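Local coordinates for protein CsoZ (Staphylococcus aureus, PDB 6FF1) that probably acts as a copper metallochaperone, binding metal and handing it on as part of cellular copper homeostasis, at residues A[15-20]-A[63-68]; A[20-25]-A[34-39]; A[45-50]-A[54-59]. One frame throughout, in Å; residues are numbered along the deposited sequence.

Contacts 1 and 2 both use helix 15-26 and have Gln20 in common, with centres about 7 Å apart; the first ties the helix to the turn before strand 66-68, the second to strand 31-36. Contact 3 packs helix 53-62 on strand 42-47, its centre about 13 Å from that of contact 2. Ile25 touches both Val45 and Ile56, and a salt bridge from Arg24 NE to Glu59 OE2 (2.9 Å) joins the helices. In contact 1 the side chain of Gln17 is about 4 Å from that of Glu13, a calcium-binding residue, and about 8 Å from a bound calcium ion, whereas contact 3 lies away from the metal site.

Contact 1: A[15-20]-A[63-68]; sequences EEQVSQ and EGYKIV
Gln17 meets Tyr65 near the start of helix 15-26, where the ferredoxin-like βαββαβ fold of heavy-metal-associated domains brings the first helix up against the turn leading into the last strand. The tight half of the contact belongs to this pair. Tyr65 drives its hydroxyl into the aliphatic part of the glutamine, with OH 3.2 Å from Gln17 CG and 3.3 Å from Gln17 CB. The amide lies farther along the same ring: Gln17 NE2 sits at the ring edge, close to the ring plane, 4.0 Å from Tyr65 CE1, and the two flat groups stand almost perpendicular (88°). With CG beside the backbone N (chi1 -72°) and the chain extended beyond it, Gln17 reaches past the hydroxyl. Its OE1 accepts hydrogen bonds from the backbone N atoms of Glu13 and Thr14, which fixes the rotation of the amide; Glu13 binds calcium in a crystal structure of this protein, though no calcium is bound to it here.

The other half is looser. Gln20, on the solvent-exposed side, approaches the carboxylate of Glu63 with its CG, 3.8 Å from Glu63 OE1, while the amide and carboxylate planes are turned 36° apart. Glu63 also touches Leu21 and Arg24, and its OE2 lies close to the like-charged Glu59 OE2, a repulsion probably offset by the salt bridge from Arg24 to Glu59. Gly64, just past helix 53-62, has positive phi and completes a Schellman motif, and Tyr65 follows directly.

A single ordered water joins the two halves. It donates to Gln17 O (2.8 Å) and to Glu63 OE1 (2.7 Å), and accepts from the Tyr65 hydroxyl, with 2.7 Å between the water and Tyr65 OH.

Contact 2: A[20-25]-A[34-39]; sequences QLTERI and VNINII
Ile36 turns CG1 to the side of its backbone N (chi1 -55°) and runs on extended (chi2 -173°), two rotations that carry CD1 into the groove between Leu21 and Thr22. Thr22 answers with its hydroxyl beside its own backbone N, placing OG1 over the end of the isoleucine and leaving CG2 for Val34. The result illustrates how one methyl group can serve two neighbours of different character. Ile36 CD1 packs against Leu21 CD2 at 3.7 Å, the two side chains lying roughly perpendicular, and also lies 3.3 Å from Thr22 OG1, a close approach of methyl to oxygen.

One turn along the helix Ile25 joins in, while Thr22 offers its methyl to the same valine. Val34 spreads its two methyls between these residues: CG2 lies 3.8 Å from Ile25 CG2 in an apolar contact, and CG1 lies 4.2 Å from Thr22 CG2, those two side chains running alongside in opposite senses.

The threonine oxygen, though pressed by carbon, is well supplied with partners. It donates back to Val18 O in the preceding turn and accepts from a water 2.9 Å from Thr22 OG1. That water in turn accepts from the backbone of the strand, 3.0 Å from Ile36 N, and so bridges helix to strand beside the apolar packing.

Helix 20-25 and strand 34-36 run nearly antiparallel, at 161°, and the axes of these short segments approach to 8.6 Å. Strand 31-36 is outermost in the sheet within this chain, and its inner neighbour, strand 42-47, adds Val43 against Ile36 and Val45 against Ile25. Leu21 and Ile25 also reach Ile60 of helix 53-62, so this packing merges into the shared core between both helices and the sheet.

Contact 3: A[45-50]-A[54-59]; sequences VSYETP and NSIEKE
Ile56 presses its CD1 methyl onto one face of the Tyr47 ring and, beside it, against Val45; these three residues account for most of the surface buried here. The methyl lies 4.0 Å from the centroid of the Tyr47 ring and 24° off its normal, a CH-pi contact displaced toward the CG-CD1 side, where Ile56 CD1 comes within 3.7 Å of Tyr47 CD1. Tyr47 has CG between the backbone N and the carbonyl carbon (chi1 61°), which brings the ring toward the helix, and chi2 (-85°) presents its face. Val45 CG2 completes the seat at 4.2 Å from Ile56 CD1.

Helix 53-62 is thereby set on strand 42-47, with Ile7 of the neighbouring strand 3-10 and Ile25 of helix 15-26 enlarging the same core. Tyr47 OH is hydrogen-bonded to Asn5 OD1. Toward solvent, a water donates to Pro50 O (3.1 Å) and lies 2.8 Å from Ser55 OG, where the loop after the strand faces the helix.

With apolar contacts and one face-on methyl doing the buried work, shape rather than directional bonding seats the helix here, and the polar link between the segments is left to water.

Contact 1: A[15-20]-A[63-68]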
ATOM      1  N   GLU A  15       4.644 -13.424  -4.354  1.00 14.61           N
ATOM      2  CA  GLU A  15       3.193 -13.337  -4.456  1.00 15.71           C
ATOM      3  C   GLU A  15       2.501 -13.355  -3.101  1.00 14.90           C
ATOM      4  O   GLU A  15       1.506 -12.612  -2.894  1.00 16.08           O
ATOM      5  CB  GLU A  15       2.625 -14.498  -5.307  1.00 19.94           C
ATOM      6  CG  GLU A  15       2.889 -14.317  -6.748  1.00 25.65           C
ATOM      7  CD  GLU A  15       2.067 -15.233  -7.665  1.00 29.20           C
ATOM      8  OE1 GLU A  15       1.633 -16.299  -7.194  1.00 35.16           O
ATOM      9  OE2 GLU A  15       1.930 -14.883  -8.871  1.00 48.85           O
ATOM     10  N   GLU A  16       3.040 -14.101  -2.172  1.00 14.65           N
ATOM     11  CA  GLU A  16       2.482 -14.144  -0.863  1.00 16.76           C
ATOM     12  C   GLU A  16       2.619 -12.771  -0.177  1.00 14.88           C
ATOM     13  O   GLU A  16       1.675 -12.296   0.498  1.00 16.77           O
ATOM     14  CB  GLU A  16       3.116 -15.227  -0.002  1.00 19.21           C
ATOM     15  CG  GLU A  16       2.665 -15.295   1.462  1.00 29.10           C
ATOM     16  CD  GLU A  16       3.219 -16.573   2.172  1.00 47.66           C
ATOM     17  OE1 GLU A  16       3.777 -17.472   1.473  1.00 73.76           O
ATOM     18  OE2 GLU A  16       3.102 -16.685   3.425  1.00 66.89           O
ATOM     19  N   GLN A  17       3.773 -12.157  -0.318  1.00 13.70           N
ATOM     20  CA  GLN A  17       3.968 -10.825   0.223  1.00 13.02           C
ATOM     21  C   GLN A  17       2.989  -9.850  -0.348  1.00 12.57           C
ATOM     22  O   GLN A  17       2.430  -9.007   0.376  1.00 13.52           O
ATOM     23  CB  GLN A  17       5.366 -10.385   0.014  1.00 13.09           C
ATOM     24  CG  GLN A  17       6.425 -11.066   0.862  1.00 13.25           C
ATOM     25  CD  GLN A  17       7.828 -10.717   0.473  1.00 14.08           C
ATOM     26  OE1 GLN A  17       8.090 -10.472  -0.697  1.00 17.73           O
ATOM     27  NE2 GLN A  17       8.747 -10.689   1.418  1.00 15.86           N
ATOM     28  N   VAL A  18       2.782  -9.906  -1.664  1.00 12.48           N
ATOM     29  CA  VAL A  18       1.862  -9.028  -2.332  1.00 12.22           C
ATOM     30  C   VAL A  18       0.454  -9.229  -1.808  1.00 14.12           C
ATOM     31  O   VAL A  18      -0.262  -8.266  -1.526  1.00 14.50           O
ATOM     32  CB  VAL A  18       1.916  -9.189  -3.862  1.00 13.84           C
ATOM     33  CG1 VAL A  18       0.742  -8.500  -4.521  1.00 14.61           C
ATOM     34  CG2 VAL A  18       3.241  -8.752  -4.409  1.00 14.42           C
ATOM     35  N   SER A  19       0.041 -10.475  -1.713  1.00 14.07           N
ATOM     36  CA  SER A  19      -1.280 -10.805  -1.234  1.00 16.76           C
ATOM     37  C   SER A  19      -1.525 -10.279   0.166  1.00 14.98           C
ATOM     38  O   SER A  19      -2.586  -9.656   0.425  1.00 16.03           O
ATOM     39  CB  SER A  19      -1.516 -12.332  -1.288  1.00 20.82           C
ATOM     40  OG  SER A  19      -1.466 -12.754  -2.631  1.00 33.38           O
ATOM     41  N   GLN A  20      -0.584 -10.495   1.049  1.00 14.82           N
ATOM     42  CA  GLN A  20      -0.725 -10.073   2.435  1.00 15.31           C
ATOM     43  C   GLN A  20      -0.801  -8.555   2.549  1.00 14.43           C
ATOM     44  O   GLN A  20      -1.666  -8.033   3.270  1.00 15.46           O
ATOM     45  CB  GLN A  20       0.395 -10.602   3.302  1.00 16.94           C
ATOM     46  CG  GLN A  20       0.424 -10.071   4.743  1.00 26.04           C
ATOM     47  CD  GLN A  20      -0.805 -10.334   5.617  1.00 41.13           C
ATOM     48  OE1 GLN A  20      -1.841 -10.871   5.169  1.00 54.07           O
ATOM     49  NE2 GLN A  20      -0.708  -9.911   6.884  1.00 46.78           N
ATOM     50  N   GLU A  63       5.285  -4.132   7.647  1.00 16.62           N
ATOM     51  CA  GLU A  63       5.483  -5.421   6.990  1.00 17.13           C
ATOM     52  C   GLU A  63       6.905  -5.661   6.519  1.00 17.53           C
ATOM     53  O   GLU A  63       7.170  -6.737   5.967  1.00 20.18           O
ATOM     54  CB  GLU A  63       4.450  -5.606   5.869  1.00 17.42           C
ATOM     55  CG  GLU A  63       3.059  -5.622   6.408  1.00 17.61           C
ATOM     56  CD  GLU A  63       2.026  -6.128   5.442  1.00 17.73           C
ATOM     57  OE1 GLU A  63       2.357  -6.835   4.485  1.00 20.46           O
ATOM     58  OE2 GLU A  63       0.834  -5.763   5.555  1.00 18.56           O
ATOM     59  N   GLY A  64       7.789  -4.692   6.696  1.00 16.44           N
ATOM     60  CA  GLY A  64       9.172  -4.848   6.453  1.00 17.48           C
ATOM     61  C   GLY A  64       9.706  -4.261   5.172  1.00 16.06           C
ATOM     62  O   GLY A  64      10.844  -4.549   4.807  1.00 20.27           O
ATOM     63  N   TYR A  65       8.877  -3.481   4.469  1.00 14.54           N
ATOM     64  CA  TYR A  65       9.296  -2.911   3.211  1.00 12.69           C
ATOM     65  C   TYR A  65       9.731  -1.466   3.401  1.00 13.97           C
ATOM     66  O   TYR A  65       9.662  -0.892   4.491  1.00 15.73           O
ATOM     67  CB  TYR A  65       8.136  -3.028   2.198  1.00 13.58           C
ATOM     68  CG  TYR A  65       7.593  -4.443   2.174  1.00 12.64           C
ATOM     69  CD1 TYR A  65       8.403  -5.534   1.862  1.00 13.41           C
ATOM     70  CD2 TYR A  65       6.304  -4.703   2.546  1.00 12.95           C
ATOM     71  CE1 TYR A  65       7.931  -6.813   1.952  1.00 13.70           C
ATOM     72  CE2 TYR A  65       5.809  -5.969   2.584  1.00 13.11           C
ATOM     73  CZ  TYR A  65       6.655  -7.018   2.266  1.00 13.71           C
ATOM     74  OH  TYR A  65       6.178  -8.307   2.425  1.00 14.72           O
ATOM     75  N   LYS A  66      10.249  -0.893   2.346  1.00 13.67           N
ATOM     76  CA  LYS A  66      10.667   0.530   2.334  1.00 14.19           C
ATOM     77  C   LYS A  66       9.951   1.246   1.242  1.00 12.93           C
ATOM     78  O   LYS A  66       9.405   0.642   0.327  1.00 14.07           O
ATOM     79  CB  LYS A  66      12.161   0.630   2.172  1.00 16.90           C
ATOM     80  CG  LYS A  66      12.947  -0.127   3.199  1.00 19.31           C
ATOM     81  CD  LYS A  66      12.804   0.450   4.576  1.00 20.02           C
ATOM     82  CE  LYS A  66      13.478  -0.399   5.666  1.00 28.69           C
ATOM     83  NZ  LYS A  66      14.934  -0.492   5.392  1.00 33.42           N
ATOM     84  N   ILE A  67      10.033   2.571   1.314  1.00 12.69           N
ATOM     85  CA  ILE A  67       9.404   3.466   0.407  1.00 12.28           C
ATOM     86  C   ILE A  67      10.420   4.478  -0.073  1.00 11.56           C
ATOM     87  O   ILE A  67      11.239   4.927   0.710  1.00 13.49           O
ATOM     88  CB  ILE A  67       8.164   4.144   1.007  1.00 12.81           C
ATOM     89  CG1 ILE A  67       7.116   3.078   1.334  1.00 13.05           C
ATOM     90  CG2 ILE A  67       7.584   5.184   0.081  1.00 14.44           C
ATOM     91  CD1 ILE A  67       5.964   3.634   2.135  1.00 16.30           C
ATOM     92  N   VAL A  68      10.345   4.807  -1.324  1.00 11.28           N
ATOM     93  CA  VAL A  68      11.030   5.952  -1.874  1.00 11.86           C
ATOM     94  C   VAL A  68      10.102   7.131  -1.744  1.00 12.16           C
ATOM     95  O   VAL A  68       9.053   7.158  -2.343  1.00 14.04           O
ATOM     96  CB  VAL A  68      11.484   5.740  -3.330  1.00 12.82           C
ATOM     97  CG1 VAL A  68      12.277   6.922  -3.796  1.00 13.22           C
ATOM     98  CG2 VAL A  68      12.313   4.495  -3.447  1.00 14.79           C
TER
HETATM   99  O   HOH W   1       3.589  -8.672   2.919  1.00 16.71           O

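Contact 2: A[20-25]-A[34-39]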
ATOM      1  N   GLN A  20      -0.584 -10.495   1.049  1.00 14.82           N
ATOM      2  CA  GLN A  20      -0.725 -10.073   2.435  1.00 15.31           C
ATOM      3  C   GLN A  20      -0.801  -8.555   2.549  1.00 14.43           C
ATOM      4  O   GLN A  20      -1.666  -8.033   3.270  1.00 15.46           O
ATOM      5  CB  GLN A  20       0.395 -10.602   3.302  1.00 16.94           C
ATOM      6  CG  GLN A  20       0.424 -10.071   4.743  1.00 26.04           C
ATOM      7  CD  GLN A  20      -0.805 -10.334   5.617  1.00 41.13           C
ATOM      8  OE1 GLN A  20      -1.841 -10.871   5.169  1.00 54.07           O
ATOM      9  NE2 GLN A  20      -0.708  -9.911   6.884  1.00 46.78           N
ATOM     10  N   LEU A  21       0.064  -7.843   1.854  1.00 12.69           N
ATOM     11  CA  LEU A  21       0.064  -6.403   1.945  1.00 12.33           C
ATOM     12  C   LEU A  21      -1.161  -5.825   1.285  1.00 12.53           C
ATOM     13  O   LEU A  21      -1.772  -4.859   1.786  1.00 13.61           O
ATOM     14  CB  LEU A  21       1.336  -5.858   1.329  1.00 13.28           C
ATOM     15  CG  LEU A  21       1.495  -4.349   1.402  1.00 12.96           C
ATOM     16  CD1 LEU A  21       1.551  -3.867   2.836  1.00 12.99           C
ATOM     17  CD2 LEU A  21       2.728  -3.915   0.642  1.00 13.77           C
ATOM     18  N   THR A  22      -1.591  -6.410   0.160  1.00 12.78           N
ATOM     19  CA  THR A  22      -2.795  -5.962  -0.474  1.00 12.68           C
ATOM     20  C   THR A  22      -3.970  -6.042   0.484  1.00 13.17           C
ATOM     21  O   THR A  22      -4.786  -5.117   0.564  1.00 14.58           O
ATOM     22  CB  THR A  22      -3.078  -6.724  -1.762  1.00 14.65           C
ATOM     23  OG1 THR A  22      -1.984  -6.526  -2.680  1.00 14.83           O
ATOM     24  CG2 THR A  22      -4.322  -6.263  -2.408  1.00 16.02           C
ATOM     25  N   GLU A  23      -4.124  -7.178   1.135  1.00 13.57           N
ATOM     26  CA  GLU A  23      -5.238  -7.363   2.042  1.00 15.79           C
ATOM     27  C   GLU A  23      -5.179  -6.407   3.225  1.00 14.10           C
ATOM     28  O   GLU A  23      -6.190  -5.800   3.563  1.00 14.74           O
ATOM     29  CB  GLU A  23      -5.271  -8.841   2.516  1.00 17.79           C
ATOM     30  CG  GLU A  23      -6.428  -9.141   3.407  1.00 22.75           C
ATOM     31  CD  GLU A  23      -7.739  -9.481   2.674  1.00 40.46           C
ATOM     32  OE1 GLU A  23      -7.881  -9.144   1.474  1.00 51.68           O
ATOM     33  OE2 GLU A  23      -8.635 -10.107   3.307  1.00 63.41           O
ATOM     34  N   ARG A  24      -4.023  -6.285   3.836  1.00 13.08           N
ATOM     35  CA  ARG A  24      -3.850  -5.411   4.979  1.00 13.25           C
ATOM     36  C   ARG A  24      -4.158  -3.957   4.618  1.00 13.49           C
ATOM     37  O   ARG A  24      -4.872  -3.278   5.375  1.00 15.07           O
ATOM     38  CB  ARG A  24      -2.497  -5.544   5.611  1.00 15.58           C
ATOM     39  CG  ARG A  24      -2.280  -6.856   6.323  1.00 18.80           C
ATOM     40  CD  ARG A  24      -2.828  -6.779   7.735  1.00 21.94           C
ATOM     41  NE  ARG A  24      -2.186  -5.781   8.546  1.00 26.33           N
ATOM     42  CZ  ARG A  24      -2.552  -5.451   9.758  1.00 27.15           C
ATOM     43  NH1 ARG A  24      -3.503  -6.140  10.383  1.00 36.37           N
ATOM     44  NH2 ARG A  24      -1.940  -4.491  10.429  1.00 35.39           N
ATOM     45  N   ILE A  25      -3.621  -3.464   3.506  1.00 11.72           N
ATOM     46  CA  ILE A  25      -3.922  -2.120   3.130  1.00 12.24           C
ATOM     47  C   ILE A  25      -5.388  -1.987   2.747  1.00 12.16           C
ATOM     48  O   ILE A  25      -6.097  -1.049   3.198  1.00 12.64           O
ATOM     49  CB  ILE A  25      -3.029  -1.647   1.997  1.00 12.46           C
ATOM     50  CG1 ILE A  25      -1.568  -1.605   2.459  1.00 12.29           C
ATOM     51  CG2 ILE A  25      -3.496  -0.303   1.489  1.00 13.55           C
ATOM     52  CD1 ILE A  25      -0.611  -1.261   1.325  1.00 13.44           C
ATOM     53  N   VAL A  34      -6.850  -0.967  -4.265  1.00 14.53           N
ATOM     54  CA  VAL A  34      -5.446  -1.187  -4.021  1.00 14.39           C
ATOM     55  C   VAL A  34      -4.890  -2.118  -5.104  1.00 14.30           C
ATOM     56  O   VAL A  34      -5.518  -3.125  -5.398  1.00 18.25           O
ATOM     57  CB  VAL A  34      -5.159  -1.867  -2.673  1.00 17.12           C
ATOM     58  CG1 VAL A  34      -3.668  -2.161  -2.468  1.00 17.62           C
ATOM     59  CG2 VAL A  34      -5.729  -1.059  -1.533  1.00 17.72           C
ATOM     60  N   ASN A  35      -3.774  -1.756  -5.690  1.00 13.50           N
ATOM     61  CA  ASN A  35      -3.068  -2.635  -6.609  1.00 14.67           C
ATOM     62  C   ASN A  35      -1.603  -2.568  -6.350  1.00 12.72           C
ATOM     63  O   ASN A  35      -1.074  -1.472  -6.210  1.00 15.12           O
ATOM     64  CB  ASN A  35      -3.292  -2.230  -8.063  1.00 17.82           C
ATOM     65  CG  ASN A  35      -2.588  -3.125  -9.012  1.00 26.22           C
ATOM     66  OD1 ASN A  35      -1.511  -2.792  -9.541  1.00 30.47           O
ATOM     67  ND2 ASN A  35      -3.176  -4.276  -9.202  1.00 27.20           N
ATOM     68  N   ILE A  36      -0.942  -3.705  -6.301  1.00 13.04           N
ATOM     69  CA  ILE A  36       0.463  -3.789  -6.101  1.00 12.89           C
ATOM     70  C   ILE A  36       1.092  -4.466  -7.311  1.00 13.87           C
ATOM     71  O   ILE A  36       0.710  -5.558  -7.659  1.00 17.15           O
ATOM     72  CB  ILE A  36       0.815  -4.518  -4.866  1.00 17.31           C
ATOM     73  CG1 ILE A  36       0.085  -3.869  -3.659  1.00 17.37           C
ATOM     74  CG2 ILE A  36       2.315  -4.567  -4.687  1.00 18.58           C
ATOM     75  CD1 ILE A  36       0.470  -4.403  -2.303  1.00 20.83           C
ATOM     76  N   ASN A  37       2.046  -3.793  -7.933  1.00 13.12           N
ATOM     77  CA  ASN A  37       2.799  -4.336  -9.055  1.00 13.71           C
ATOM     78  C   ASN A  37       4.079  -4.910  -8.528  1.00 13.41           C
ATOM     79  O   ASN A  37       4.975  -4.199  -8.064  1.00 14.61           O
ATOM     80  CB  ASN A  37       3.041  -3.253 -10.064  1.00 16.16           C
ATOM     81  CG  ASN A  37       3.777  -3.724 -11.314  1.00 18.54           C
ATOM     82  OD1 ASN A  37       4.729  -4.458 -11.236  1.00 20.05           O
ATOM     83  ND2 ASN A  37       3.391  -3.186 -12.444  1.00 24.19           N
ATOM     84  N   ILE A  38       4.213  -6.242  -8.611  1.00 14.55           N
ATOM     85  CA  ILE A  38       5.375  -6.874  -8.045  1.00 14.78           C
ATOM     86  C   ILE A  38       6.667  -6.569  -8.789  1.00 15.84           C
ATOM     87  O   ILE A  38       7.747  -6.617  -8.194  1.00 17.90           O
ATOM     88  CB  ILE A  38       5.128  -8.417  -7.942  1.00 14.98           C
ATOM     89  CG1 ILE A  38       6.095  -9.077  -6.972  1.00 16.34           C
ATOM     90  CG2 ILE A  38       5.166  -9.081  -9.281  1.00 14.74           C
ATOM     91  CD1 ILE A  38       5.739 -10.517  -6.708  1.00 17.15           C
ATOM     92  N   ILE A  39       6.581  -6.270 -10.064  1.00 13.74           N
ATOM     93  CA  ILE A  39       7.813  -5.993 -10.796  1.00 14.75           C
ATOM     94  C   ILE A  39       8.437  -4.648 -10.407  1.00 14.91           C
ATOM     95  O   ILE A  39       9.625  -4.565 -10.084  1.00 18.45           O
ATOM     96  CB  ILE A  39       7.569  -6.018 -12.319  1.00 16.99           C
ATOM     97  CG1 ILE A  39       7.134  -7.417 -12.753  1.00 19.58           C
ATOM     98  CG2 ILE A  39       8.860  -5.561 -13.032  1.00 19.04           C
ATOM     99  CD1 ILE A  39       6.664  -7.476 -14.153  1.00 21.05           C
TER
HETATM  100  O   HOH W   2      -2.475  -6.089  -5.462  1.00 18.02           O

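Contact 3: A[45-50]-A[54-59]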
ATOM      1  N   VAL A  45      -3.192   3.246  -4.604  1.00 12.85           N
ATOM      2  CA  VAL A  45      -4.201   3.194  -3.576  1.00 12.37           C
ATOM      3  C   VAL A  45      -5.153   4.353  -3.776  1.00 12.38           C
ATOM      4  O   VAL A  45      -4.731   5.460  -4.018  1.00 14.38           O
ATOM      5  CB  VAL A  45      -3.559   3.223  -2.207  1.00 14.76           C
ATOM      6  CG1 VAL A  45      -2.755   2.048  -1.818  1.00 22.92           C
ATOM      7  CG2 VAL A  45      -2.715   4.416  -1.976  1.00 16.50           C
ATOM      8  N   SER A  46      -6.447   4.090  -3.590  1.00 12.71           N
ATOM      9  CA  SER A  46      -7.484   5.101  -3.504  1.00 12.83           C
ATOM     10  C   SER A  46      -8.085   5.035  -2.123  1.00 12.07           C
ATOM     11  O   SER A  46      -8.422   3.954  -1.613  1.00 13.45           O
ATOM     12  CB  SER A  46      -8.580   4.860  -4.530  1.00 17.07           C
ATOM     13  OG  SER A  46      -8.037   4.930  -5.803  1.00 22.99           O
ATOM     14  N   TYR A  47      -8.145   6.193  -1.457  1.00 12.34           N
ATOM     15  CA  TYR A  47      -8.486   6.170  -0.056  1.00 13.80           C
ATOM     16  C   TYR A  47      -9.055   7.519   0.390  1.00 13.44           C
ATOM     17  O   TYR A  47      -8.875   8.537  -0.249  1.00 16.37           O
ATOM     18  CB  TYR A  47      -7.236   5.887   0.797  1.00 13.22           C
ATOM     19  CG  TYR A  47      -6.153   6.914   0.665  1.00 12.87           C
ATOM     20  CD1 TYR A  47      -5.247   6.827  -0.337  1.00 14.11           C
ATOM     21  CD2 TYR A  47      -6.078   8.020   1.496  1.00 14.25           C
ATOM     22  CE1 TYR A  47      -4.294   7.822  -0.557  1.00 15.26           C
ATOM     23  CE2 TYR A  47      -5.133   8.975   1.302  1.00 15.17           C
ATOM     24  CZ  TYR A  47      -4.226   8.869   0.296  1.00 15.28           C
ATOM     25  OH  TYR A  47      -3.278   9.878   0.144  1.00 17.55           O
ATOM     26  N   GLU A  48      -9.716   7.474   1.513  1.00 13.46           N
ATOM     27  CA  GLU A  48     -10.271   8.640   2.172  1.00 13.31           C
ATOM     28  C   GLU A  48     -10.150   8.493   3.663  1.00 14.88           C
ATOM     29  O   GLU A  48     -10.033   7.380   4.199  1.00 13.37           O
ATOM     30  CB  GLU A  48     -11.728   8.860   1.800  1.00 15.31           C
ATOM     31  CG  GLU A  48     -12.633   7.721   2.239  1.00 14.13           C
ATOM     32  CD  GLU A  48     -14.071   7.896   1.752  1.00 15.55           C
ATOM     33  OE1 GLU A  48     -14.577   6.978   1.087  1.00 16.46           O
ATOM     34  OE2 GLU A  48     -14.709   8.949   2.038  1.00 18.09           O
ATOM     35  N   THR A  49     -10.265   9.642   4.373  1.00 14.86           N
ATOM     36  CA  THR A  49     -10.301   9.672   5.830  1.00 16.16           C
ATOM     37  C   THR A  49     -11.296   8.611   6.327  1.00 14.02           C
ATOM     38  O   THR A  49     -12.384   8.534   5.778  1.00 15.30           O
ATOM     39  CB  THR A  49     -10.732  11.056   6.290  1.00 18.96           C
ATOM     40  OG1 THR A  49      -9.753  11.940   5.799  1.00 23.70           O
ATOM     41  CG2 THR A  49     -10.848  11.161   7.788  1.00 21.46           C
ATOM     42  N   PRO A  50     -10.901   7.776   7.288  1.00 13.91           N
ATOM     43  CA  PRO A  50      -9.753   7.943   8.187  1.00 15.64           C
ATOM     44  C   PRO A  50      -8.387   7.480   7.696  1.00 16.95           C
ATOM     45  O   PRO A  50      -7.384   7.610   8.401  1.00 20.36           O
ATOM     46  CB  PRO A  50     -10.161   7.102   9.418  1.00 16.80           C
ATOM     47  CG  PRO A  50     -10.986   6.012   8.832  1.00 15.71           C
ATOM     48  CD  PRO A  50     -11.793   6.704   7.763  1.00 15.04           C
ATOM     49  N   ASN A  54       0.063   8.573   5.407  1.00 12.68           N
ATOM     50  CA  ASN A  54       0.941   8.148   6.441  1.00 13.60           C
ATOM     51  C   ASN A  54       0.587   6.794   7.043  1.00 13.11           C
ATOM     52  O   ASN A  54       1.456   5.986   7.371  1.00 13.90           O
ATOM     53  CB  ASN A  54       1.080   9.203   7.555  1.00 14.59           C
ATOM     54  CG  ASN A  54       1.948  10.366   7.143  1.00 18.30           C
ATOM     55  OD1 ASN A  54       2.518  10.406   6.060  1.00 21.12           O
ATOM     56  ND2 ASN A  54       1.985  11.372   8.010  1.00 21.65           N
ATOM     57  N   SER A  55      -0.701   6.570   7.260  1.00 13.99           N
ATOM     58  CA  SER A  55      -1.128   5.295   7.884  1.00 14.23           C
ATOM     59  C   SER A  55      -0.949   4.124   6.884  1.00 13.13           C
ATOM     60  O   SER A  55      -0.592   3.046   7.303  1.00 14.18           O
ATOM     61  CB  SER A  55      -2.568   5.364   8.407  1.00 17.18           C
ATOM     62  OG  SER A  55      -3.561   5.589   7.392  1.00 19.04           O
ATOM     63  N   ILE A  56      -1.158   4.375   5.599  1.00 12.40           N
ATOM     64  CA  ILE A  56      -0.893   3.334   4.588  1.00 12.45           C
ATOM     65  C   ILE A  56       0.578   3.001   4.551  1.00 11.99           C
ATOM     66  O   ILE A  56       1.003   1.860   4.531  1.00 13.41           O
ATOM     67  CB  ILE A  56      -1.425   3.801   3.263  1.00 12.42           C
ATOM     68  CG1 ILE A  56      -2.933   3.927   3.301  1.00 13.55           C
ATOM     69  CG2 ILE A  56      -1.010   2.835   2.163  1.00 13.45           C
ATOM     70  CD1 ILE A  56      -3.536   4.673   2.124  1.00 15.03           C
ATOM     71  N   GLU A  57       1.388   4.069   4.529  1.00 12.39           N
ATOM     72  CA  GLU A  57       2.823   3.875   4.538  1.00 12.23           C
ATOM     73  C   GLU A  57       3.343   3.162   5.773  1.00 11.62           C
ATOM     74  O   GLU A  57       4.250   2.358   5.693  1.00 12.35           O
ATOM     75  CB  GLU A  57       3.537   5.215   4.303  1.00 12.69           C
ATOM     76  CG  GLU A  57       3.196   5.722   2.894  1.00 14.84           C
ATOM     77  CD  GLU A  57       3.879   6.967   2.516  1.00 18.34           C
ATOM     78  OE1 GLU A  57       4.136   7.806   3.462  1.00 18.57           O
ATOM     79  OE2 GLU A  57       4.206   7.078   1.313  1.00 22.31           O
ATOM     80  N   LYS A  58       2.731   3.453   6.916  1.00 12.55           N
ATOM     81  CA  LYS A  58       3.133   2.784   8.118  1.00 13.44           C
ATOM     82  C   LYS A  58       2.910   1.273   7.982  1.00 14.08           C
ATOM     83  O   LYS A  58       3.723   0.488   8.450  1.00 15.22           O
ATOM     84  CB  LYS A  58       2.370   3.344   9.301  1.00 14.80           C
ATOM     85  CG  LYS A  58       2.648   2.608  10.596  1.00 19.31           C
ATOM     86  CD  LYS A  58       1.971   3.215  11.818  1.00 21.87           C
ATOM     87  CE  LYS A  58       2.471   2.580  13.110  1.00 30.72           C
ATOM     88  NZ  LYS A  58       2.060   1.176  13.267  1.00 39.06           N
ATOM     89  N   GLU A  59       1.805   0.872   7.379  1.00 13.56           N
ATOM     90  CA  GLU A  59       1.569  -0.562   7.183  1.00 15.31           C
ATOM     91  C   GLU A  59       2.615  -1.194   6.292  1.00 13.20           C
ATOM     92  O   GLU A  59       3.102  -2.297   6.571  1.00 15.00           O
ATOM     93  CB  GLU A  59       0.196  -0.806   6.611  1.00 14.71           C
ATOM     94  CG  GLU A  59      -0.126  -2.273   6.374  1.00 16.10           C
ATOM     95  CD  GLU A  59      -0.085  -3.125   7.616  1.00 19.13           C
ATOM     96  OE1 GLU A  59      -0.425  -2.647   8.707  1.00 20.74           O
ATOM     97  OE2 GLU A  59       0.174  -4.348   7.559  1.00 19.56           O
TER
HETATM   98  O   HOH W   3      -5.821   4.950   8.884  1.00 30.41           O